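Local coordinates for protein cryptochrome DASH (Arabidopsis thaliana, PDB 2J4D) that repairs cyclobutane pyrimidine dimers in single-stranded DNA, carries FAD and a folate light antenna, and may act as a photoreceptor, at residues L58-S63 against T138-K143. Residues are numbered along the deposited sequence; the frame is centred on the assembly and turned at random.
Sequences LYKAWS and TVFAHK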
# COMPACT_ATOMS: atom_id res chain seq x y z
N LEU A 58 9.45 10.46 13.03
CA LEU A 58 9.75 10.03 14.39
C LEU A 58 11.13 10.54 14.80
O LEU A 58 11.32 11.04 15.90
CB LEU A 58 9.73 8.50 14.48
CG LEU A 58 10.23 7.87 15.78
CD1 LEU A 58 9.35 8.33 16.94
CD2 LEU A 58 10.19 6.35 15.67
N TYR A 59 12.11 10.40 13.91
CA TYR A 59 13.44 10.88 14.24
C TYR A 59 13.47 12.39 14.50
O TYR A 59 14.06 12.84 15.48
CB TYR A 59 14.45 10.56 13.13
CG TYR A 59 15.85 10.94 13.53
CD1 TYR A 59 16.65 10.06 14.25
CD2 TYR A 59 16.35 12.22 13.27
CE1 TYR A 59 17.91 10.44 14.72
CE2 TYR A 59 17.59 12.61 13.73
CZ TYR A 59 18.37 11.72 14.46
OH TYR A 59 19.59 12.11 14.95
N LYS A 60 12.84 13.16 13.63
CA LYS A 60 12.83 14.62 13.78
C LYS A 60 12.07 15.05 15.03
O LYS A 60 12.44 16.04 15.69
CB LYS A 60 12.23 15.27 12.53
CG LYS A 60 12.21 16.80 12.56
CD LYS A 60 13.58 17.41 12.86
CE LYS A 60 13.62 18.91 12.53
NZ LYS A 60 14.27 19.19 11.22
N ALA A 61 11.02 14.32 15.36
CA ALA A 61 10.22 14.61 16.55
C ALA A 61 11.07 14.39 17.79
O ALA A 61 11.11 15.22 18.71
CB ALA A 61 9.00 13.71 16.59
N TRP A 62 11.77 13.26 17.82
CA TRP A 62 12.62 12.91 18.94
C TRP A 62 13.79 13.87 19.13
O TRP A 62 14.07 14.29 20.25
CB TRP A 62 13.16 11.49 18.73
CG TRP A 62 14.21 11.08 19.72
CD1 TRP A 62 14.02 10.71 21.02
CD2 TRP A 62 15.62 10.99 19.48
NE1 TRP A 62 15.22 10.38 21.60
CE2 TRP A 62 16.22 10.54 20.67
CE3 TRP A 62 16.43 11.23 18.36
CZ2 TRP A 62 17.60 10.34 20.79
CZ3 TRP A 62 17.80 11.03 18.47
CH2 TRP A 62 18.37 10.59 19.68
N SER A 63 14.44 14.23 18.04
CA SER A 63 15.60 15.11 18.12
C SER A 63 15.28 16.58 18.36
O SER A 63 16.17 17.37 18.65
CB SER A 63 16.46 14.97 16.86
OG SER A 63 15.74 15.36 15.71
N THR A 138 5.16 21.51 18.49
CA THR A 138 5.01 21.07 17.11
C THR A 138 4.23 19.77 16.98
O THR A 138 4.06 19.02 17.94
CB THR A 138 6.38 20.80 16.51
OG1 THR A 138 7.07 19.86 17.34
CG2 THR A 138 7.21 22.06 16.42
N VAL A 139 3.74 19.53 15.77
CA VAL A 139 3.07 18.28 15.43
C VAL A 139 3.81 17.86 14.16
O VAL A 139 3.81 18.60 13.17
CB VAL A 139 1.58 18.46 15.09
CG1 VAL A 139 1.00 17.12 14.61
CG2 VAL A 139 0.81 18.95 16.31
N PHE A 140 4.47 16.71 14.22
CA PHE A 140 5.22 16.16 13.09
C PHE A 140 4.40 15.07 12.40
O PHE A 140 3.70 14.31 13.06
CB PHE A 140 6.53 15.55 13.58
CG PHE A 140 7.61 16.55 13.86
CD1 PHE A 140 8.36 17.08 12.82
CD2 PHE A 140 7.86 16.98 15.15
CE1 PHE A 140 9.36 18.03 13.06
CE2 PHE A 140 8.85 17.93 15.41
CZ PHE A 140 9.60 18.46 14.37
N ALA A 141 4.51 15.01 11.08
CA ALA A 141 3.81 13.99 10.31
C ALA A 141 4.44 13.90 8.94
O ALA A 141 5.17 14.81 8.52
CB ALA A 141 2.33 14.33 10.19
N HIS A 142 4.17 12.81 8.24
CA HIS A 142 4.70 12.65 6.90
C HIS A 142 3.77 13.37 5.94
O HIS A 142 2.56 13.39 6.13
CB HIS A 142 4.79 11.17 6.53
CG HIS A 142 6.03 10.51 7.04
ND1 HIS A 142 7.29 10.84 6.59
CD2 HIS A 142 6.20 9.56 7.99
CE1 HIS A 142 8.19 10.12 7.23
NE2 HIS A 142 7.56 9.34 8.09
N LYS A 143 4.37 13.96 4.91
CA LYS A 143 3.62 14.69 3.89
C LYS A 143 2.92 13.71 2.96
O LYS A 143 3.51 12.71 2.55
CB LYS A 143 4.60 15.54 3.07
CG LYS A 143 3.94 16.41 1.99
CD LYS A 143 3.34 17.68 2.60
CE LYS A 143 2.61 18.51 1.56
NZ LYS A 143 1.35 17.85 1.13
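F140 reaches out from strand 138-142 and lays one face of its ring against the helix backbone at K60 and A61. Its CB points toward the helix, and CG, turned beside F140's own backbone N and anti to the carbonyl carbon (chi1 -79°), comes within 4.2 Å of A61 CB. One step on, F140 CD2 sits 3.6 Å from A61 CA and 3.8 Å from A61 CB, the apolar heart of the contact. F140 CE2 lies 3.8 Å from A61 CA, with K60 O a little farther off. Over the same face, toward the CE1 edge, comes the K60 stem, with F140 CE1 4.0 Å from K60 CB; F140 CZ has K60 O at 4.0 Å. A61 N stands 4.1 Å above the ring centre, while the K60 amine end leads away. Within the sheet, F140 also touches T42 and E170 on the two neighbouring strands. Replacement by an alanine here would probably open a gap under the A61 backbone and leave the K60 stem without its aromatic neighbour. Helix 56-63, packed partly through this ring on the parallel five-stranded sheet of order 3-2-1-4-5, belongs to the Rossmann-like alpha/beta domain of photolyases and cryptochromes.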